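Cytochrome P450 (Novosphingobium aromaticivorans, PDB 3OFT) is a haem-containing member of the cytochrome P450 family, CYP101C1, holding iron protoporphyrin IX inside a mainly helical fold. Local coordinates at residues Y189-P192 and F193-R197. Numbering follows the deposited sequence.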
ATOM      1  N   TYR A 189      11.391   1.602 -18.193  1.00 13.95           N
ATOM      2  CA  TYR A 189      11.656   2.754 -17.324  1.00 13.77           C
ATOM      3  C   TYR A 189      12.781   2.536 -16.295  1.00 13.26           C
ATOM      4  O   TYR A 189      13.636   3.415 -16.083  1.00 11.27           O
ATOM      5  CB  TYR A 189      10.385   3.039 -16.561  1.00 14.10           C
ATOM      6  CG  TYR A 189      10.424   4.236 -15.668  1.00 15.30           C
ATOM      7  CD1 TYR A 189      10.304   4.095 -14.282  1.00 15.96           C
ATOM      8  CD2 TYR A 189      10.542   5.514 -16.199  1.00 20.30           C
ATOM      9  CE1 TYR A 189      10.282   5.203 -13.453  1.00 19.45           C
ATOM     10  CE2 TYR A 189      10.522   6.640 -15.370  1.00 21.41           C
ATOM     11  CZ  TYR A 189      10.389   6.466 -13.994  1.00 21.21           C
ATOM     12  OH  TYR A 189      10.366   7.561 -13.171  1.00 22.20           O
ATOM     13  N   LEU A 190      12.752   1.375 -15.644  1.00 11.95           N
ATOM     14  CA  LEU A 190      13.709   1.022 -14.610  1.00 12.20           C
ATOM     15  C   LEU A 190      15.064   0.605 -15.179  1.00 12.58           C
ATOM     16  O   LEU A 190      16.089   0.773 -14.510  1.00 11.85           O
ATOM     17  CB  LEU A 190      13.157  -0.128 -13.725  1.00 11.84           C
ATOM     18  CG  LEU A 190      11.932   0.294 -12.867  1.00 12.25           C
ATOM     19  CD1 LEU A 190      11.347  -0.921 -12.161  1.00 15.29           C
ATOM     20  CD2 LEU A 190      12.256   1.444 -11.846  1.00 12.67           C
ATOM     21  N   TRP A 191      15.070  -0.003 -16.365  1.00 12.68           N
ATOM     22  CA  TRP A 191      16.333  -0.577 -16.849  1.00 14.18           C
ATOM     23  C   TRP A 191      17.551   0.372 -16.832  1.00 14.44           C
ATOM     24  O   TRP A 191      18.628  -0.030 -16.405  1.00 14.13           O
ATOM     25  CB  TRP A 191      16.222  -1.324 -18.206  1.00 14.19           C
ATOM     26  CG  TRP A 191      17.600  -1.898 -18.535  1.00 15.88           C
ATOM     27  CD1 TRP A 191      18.464  -1.473 -19.524  1.00 18.42           C
ATOM     28  CD2 TRP A 191      18.305  -2.901 -17.792  1.00 15.14           C
ATOM     29  NE1 TRP A 191      19.647  -2.181 -19.445  1.00 17.68           N
ATOM     30  CE2 TRP A 191      19.567  -3.065 -18.400  1.00 16.63           C
ATOM     31  CE3 TRP A 191      17.978  -3.699 -16.679  1.00 17.23           C
ATOM     32  CZ2 TRP A 191      20.494  -3.979 -17.936  1.00 16.75           C
ATOM     33  CZ3 TRP A 191      18.891  -4.606 -16.227  1.00 17.75           C
ATOM     34  CH2 TRP A 191      20.149  -4.739 -16.848  1.00 17.11           C
ATOM     35  N   PRO A 192      17.395   1.636 -17.284  1.00 15.82           N
ATOM     36  CA  PRO A 192      18.634   2.442 -17.259  1.00 17.05           C
ATOM     37  C   PRO A 192      19.221   2.615 -15.843  1.00 16.75           C
ATOM     38  O   PRO A 192      20.453   2.634 -15.672  1.00 16.73           O
ATOM     39  CB  PRO A 192      18.213   3.780 -17.869  1.00 17.25           C
ATOM     40  CG  PRO A 192      16.976   3.490 -18.667  1.00 17.83           C
ATOM     41  CD  PRO A 192      16.280   2.326 -17.975  1.00 16.55           C
ATOM     42  N   PHE A 193      18.354   2.733 -14.831  1.00 15.74           N
ATOM     43  CA  PHE A 193      18.817   2.859 -13.446  1.00 14.42           C
ATOM     44  C   PHE A 193      19.552   1.619 -12.940  1.00 14.19           C
ATOM     45  O   PHE A 193      20.584   1.735 -12.270  1.00 13.85           O
ATOM     46  CB  PHE A 193      17.649   3.110 -12.455  1.00 14.69           C
ATOM     47  CG  PHE A 193      16.629   4.126 -12.918  1.00 16.12           C
ATOM     48  CD1 PHE A 193      17.015   5.337 -13.513  1.00 16.48           C
ATOM     49  CD2 PHE A 193      15.258   3.875 -12.723  1.00 15.71           C
ATOM     50  CE1 PHE A 193      16.042   6.269 -13.923  1.00 17.79           C
ATOM     51  CE2 PHE A 193      14.279   4.829 -13.089  1.00 15.70           C
ATOM     52  CZ  PHE A 193      14.679   6.018 -13.714  1.00 18.29           C
ATOM     53  N   ILE A 194      18.950   0.449 -13.180  1.00 14.29           N
ATOM     54  CA  ILE A 194      19.490  -0.855 -12.764  1.00 14.56           C
ATOM     55  C   ILE A 194      20.839  -1.090 -13.434  1.00 15.68           C
ATOM     56  O   ILE A 194      21.802  -1.475 -12.774  1.00 15.75           O
ATOM     57  CB  ILE A 194      18.497  -2.019 -13.148  1.00 14.25           C
ATOM     58  CG1 ILE A 194      17.146  -1.802 -12.457  1.00 14.21           C
ATOM     59  CG2 ILE A 194      19.095  -3.409 -12.809  1.00 14.24           C
ATOM     60  CD1 ILE A 194      15.978  -2.719 -12.943  1.00 14.44           C
ATOM     61  N   GLU A 195      20.891  -0.850 -14.744  1.00 17.05           N
ATOM     62  CA  GLU A 195      22.107  -1.082 -15.512  1.00 20.08           C
ATOM     63  C   GLU A 195      23.246  -0.293 -14.885  1.00 20.36           C
ATOM     64  O   GLU A 195      24.316  -0.840 -14.632  1.00 20.91           O
ATOM     65  CB  GLU A 195      21.889  -0.669 -16.965  1.00 20.87           C
ATOM     66  CG  GLU A 195      23.103  -0.804 -17.855  1.00 26.70           C
ATOM     67  CD  GLU A 195      23.264   0.432 -18.710  1.00 35.26           C
ATOM     68  OE1 GLU A 195      23.759   1.469 -18.177  1.00 39.04           O
ATOM     69  OE2 GLU A 195      22.880   0.376 -19.903  1.00 37.42           O
ATOM     70  N   LYS A 196      22.977   0.982 -14.581  1.00 20.39           N
ATOM     71  CA  LYS A 196      23.980   1.882 -14.009  1.00 22.31           C
ATOM     72  C   LYS A 196      24.416   1.441 -12.622  1.00 22.26           C
ATOM     73  O   LYS A 196      25.613   1.435 -12.333  1.00 23.21           O
ATOM     74  CB  LYS A 196      23.474   3.334 -13.995  1.00 22.41           C
ATOM     75  CG  LYS A 196      24.508   4.381 -13.547  1.00 27.75           C
ATOM     76  CD  LYS A 196      23.940   5.799 -13.560  1.00 33.01           C
ATOM     77  CE  LYS A 196      23.542   6.243 -14.979  1.00 36.60           C
ATOM     78  NZ  LYS A 196      22.986   7.646 -14.987  1.00 39.21           N
ATOM     79  N   ARG A 197      23.458   1.083 -11.772  1.00 21.71           N
ATOM     80  CA  ARG A 197      23.742   0.757 -10.384  1.00 23.05           C
ATOM     81  C   ARG A 197      24.340  -0.635 -10.163  1.00 23.53           C
ATOM     82  O   ARG A 197      25.056  -0.851  -9.170  1.00 23.75           O
ATOM     83  CB  ARG A 197      22.519   1.035  -9.490  1.00 23.67           C
ATOM     84  CG  ARG A 197      22.468   2.499  -8.994  1.00 24.70           C
ATOM     85  CD  ARG A 197      21.042   3.103  -8.807  1.00 29.16           C
ATOM     86  NE  ARG A 197      20.702   3.582 -10.127  1.00 34.35           N
ATOM     87  CZ  ARG A 197      20.569   4.831 -10.555  1.00 29.23           C
ATOM     88  NH1 ARG A 197      20.600   5.896  -9.778  1.00 30.61           N
ATOM     89  NH2 ARG A 197      20.359   4.980 -11.837  1.00 29.00           N
TER
HETATM   90  O   HOH W   1      22.149   3.550 -17.626  1.00 25.65           O
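Tyr189 takes the edge of the Phe193 ring on its face: a T-shaped pair with planes at 83° and CE2 of Phe193 4.0 Å from CE1 of Tyr189, off-centre toward the rim. The same CE2 lies 3.4 Å from Tyr189 O, which sits over a face of the phenylalanine. The tyrosine ring reaches helix 144-152, and its hydroxyl hydrogen-bonds to Leu163 O. Next, Leu190 brings CD2 to the edge of the Phe193 ring, in its plane, while its CB meets Ile194 CD1 at 3.9 Å. Leu190 O receives Ile194 N in a nearly straight bond (170°). These are i to i+3 and i+4 contacts along helix 179-199 of the P450 fold, with Leu190 and Ile194 packed against helices 205-210 and 221-252 and the Leu190 side chain about 10 Å from the haem at the nearest atoms. The Trp191 indole, swung forward along the helix by chi1 of -178° (CG opposite the backbone N), has Glu195 CB over one face, 3.6 Å from Trp191 CE2, and Ile194 CG2 meets CZ3 obliquely. Pro192 has no N-H, and the helix kinks here. Pro192 O accepts Lys196 N and a water, which also donates to Glu195 OE1. One turn on, Arg197 folds back and grips Phe193 O side-on, through NE at 2.8 Å and a longer bond from NH2; with Arg197 N, three donors converge on that oxygen.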